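Local atomic coordinates of serpin-ZX (Arabidopsis thaliana, PDB entry 3LE2), a protein that inhibits proteases, among them metacaspase-9 and RD21A, by offering its reactive centre loop for cleavage and staying covalently bound, thereby restraining programmed cell death. Residues V373-E376 / V381-F384. Numbering follows the deposited sequence.
Sequences VVTE and VVLF
Val373 meets Val382 methyl to methyl, CG1 to CG1 at 3.9 Å, in the buried C-terminal hairpin of serpin beta-sheet B, whose two antiparallel strands are offset by a classic beta bulge; a chi1 of 176° puts Val373 CG1 opposite its backbone N and carries this methyl to Val382. On the other face, Val374 lies alongside Phe384, the short branched valine setting its CB at the ring edge, in plane, 3.9 Å from CD2; Phe384 also packs on Leu173 and Phe175 of strand 167-176. The bulge centres on Val374 O, which accepts from both Leu383 N (2.7 Å, markedly bent) and Phe384 N (3.3 Å, in the carbonyl plane on a lone pair). Leu383, with helix-like backbone angles (-78/-42), is the extra residue, and the local kink there brings two successive N-H groups to one oxygen. Thr375 then pairs with Val382, setting its CG2 against the valine CG2; beta-branched residues suit such extended backbone. Glu376 is a buried residue whose carboxylate is met by three backbone N-H groups: OE1 accepts from Thr379, OE2 from Ile378 and Gln235, tying the hairpin turn to the residue just before strand 236-243. Its aliphatic CB, meanwhile, packs on Leu383 CD1, and Glu376 N donates to Val381 O at 2.8 Å.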
ATOM      1  N   VAL A 373       6.855  -0.920  -5.017  1.00 23.79           N
ATOM      2  CA  VAL A 373       6.069  -1.933  -4.316  1.00 23.95           C
ATOM      3  C   VAL A 373       6.777  -2.338  -3.011  1.00 26.35           C
ATOM      4  O   VAL A 373       7.974  -2.613  -3.002  1.00 24.73           O
ATOM      5  CB  VAL A 373       5.814  -3.187  -5.203  1.00 28.82           C
ATOM      6  CG1 VAL A 373       5.084  -4.272  -4.419  1.00 23.95           C
ATOM      7  CG2 VAL A 373       5.023  -2.807  -6.456  1.00 23.96           C
ATOM      8  N   VAL A 374       6.043  -2.335  -1.904  1.00 24.43           N
ATOM      9  CA  VAL A 374       6.598  -2.780  -0.636  1.00 26.68           C
ATOM     10  C   VAL A 374       5.859  -4.041  -0.248  1.00 26.39           C
ATOM     11  O   VAL A 374       4.640  -4.040  -0.147  1.00 27.19           O
ATOM     12  CB  VAL A 374       6.466  -1.729   0.498  1.00 29.73           C
ATOM     13  CG1 VAL A 374       6.842  -2.352   1.849  1.00 25.09           C
ATOM     14  CG2 VAL A 374       7.332  -0.498   0.214  1.00 22.04           C
ATOM     15  N   THR A 375       6.603  -5.124  -0.051  1.00 24.91           N
ATOM     16  CA  THR A 375       5.982  -6.400   0.234  1.00 33.03           C
ATOM     17  C   THR A 375       6.628  -7.073   1.414  1.00 33.57           C
ATOM     18  O   THR A 375       7.796  -6.839   1.739  1.00 24.63           O
ATOM     19  CB  THR A 375       6.164  -7.385  -0.919  1.00 36.49           C
ATOM     20  OG1 THR A 375       7.543  -7.757  -0.979  1.00 47.17           O
ATOM     21  CG2 THR A 375       5.767  -6.755  -2.234  1.00 30.36           C
ATOM     22  N   GLU A 376       5.850  -7.945   2.033  1.00 30.30           N
ATOM     23  CA  GLU A 376       6.370  -8.809   3.054  1.00 24.92           C
ATOM     24  C   GLU A 376       6.627 -10.124   2.317  1.00 31.08           C
ATOM     25  O   GLU A 376       5.709 -10.731   1.748  1.00 30.20           O
ATOM     26  CB  GLU A 376       5.366  -8.919   4.208  1.00 24.13           C
ATOM     27  CG  GLU A 376       5.942  -9.521   5.482  1.00 34.14           C
ATOM     28  CD  GLU A 376       6.282 -10.997   5.313  1.00 36.60           C
ATOM     29  OE1 GLU A 376       5.345 -11.774   5.029  1.00 37.55           O
ATOM     30  OE2 GLU A 376       7.474 -11.371   5.443  1.00 32.94           O
ATOM     31  N   VAL A 381       2.396 -10.841   0.881  1.00 24.57           N
ATOM     32  CA  VAL A 381       1.432  -9.748   1.006  1.00 25.51           C
ATOM     33  C   VAL A 381       2.065  -8.381   0.650  1.00 30.52           C
ATOM     34  O   VAL A 381       3.195  -8.081   1.042  1.00 25.39           O
ATOM     35  CB  VAL A 381       0.802  -9.722   2.430  1.00 34.00           C
ATOM     36  CG1 VAL A 381       0.089  -8.383   2.720  1.00 24.17           C
ATOM     37  CG2 VAL A 381      -0.156 -10.903   2.620  1.00 29.75           C
ATOM     38  N   VAL A 382       1.334  -7.561  -0.103  1.00 28.78           N
ATOM     39  CA  VAL A 382       1.827  -6.236  -0.510  1.00 29.94           C
ATOM     40  C   VAL A 382       1.328  -5.125   0.423  1.00 26.76           C
ATOM     41  O   VAL A 382       0.126  -4.909   0.525  1.00 24.31           O
ATOM     42  CB  VAL A 382       1.378  -5.928  -1.960  1.00 31.32           C
ATOM     43  CG1 VAL A 382       1.717  -4.481  -2.371  1.00 24.20           C
ATOM     44  CG2 VAL A 382       1.973  -6.968  -2.924  1.00 29.89           C
ATOM     45  N   LEU A 383       2.242  -4.426   1.103  1.00 26.02           N
ATOM     46  CA  LEU A 383       1.861  -3.289   1.963  1.00 30.72           C
ATOM     47  C   LEU A 383       1.557  -2.013   1.196  1.00 24.49           C
ATOM     48  O   LEU A 383       0.630  -1.290   1.545  1.00 29.77           O
ATOM     49  CB  LEU A 383       2.948  -2.959   2.990  1.00 23.50           C
ATOM     50  CG  LEU A 383       3.050  -3.893   4.183  1.00 31.49           C
ATOM     51  CD1 LEU A 383       3.645  -5.235   3.718  1.00 25.11           C
ATOM     52  CD2 LEU A 383       3.910  -3.253   5.255  1.00 25.77           C
ATOM     53  N   PHE A 384       2.370  -1.715   0.185  1.00 24.28           N
ATOM     54  CA  PHE A 384       2.252  -0.448  -0.540  1.00 26.14           C
ATOM     55  C   PHE A 384       2.509  -0.649  -2.015  1.00 26.29           C
ATOM     56  O   PHE A 384       3.385  -1.428  -2.392  1.00 20.72           O
ATOM     57  CB  PHE A 384       3.289   0.581  -0.048  1.00 22.25           C
ATOM     58  CG  PHE A 384       3.085   1.049   1.367  1.00 32.48           C
ATOM     59  CD1 PHE A 384       2.017   1.875   1.694  1.00 25.68           C
ATOM     60  CD2 PHE A 384       3.991   0.701   2.365  1.00 29.85           C
ATOM     61  CE1 PHE A 384       1.841   2.328   2.996  1.00 27.07           C
ATOM     62  CE2 PHE A 384       3.817   1.145   3.667  1.00 30.06           C
ATOM     63  CZ  PHE A 384       2.737   1.958   3.985  1.00 26.78           C
TER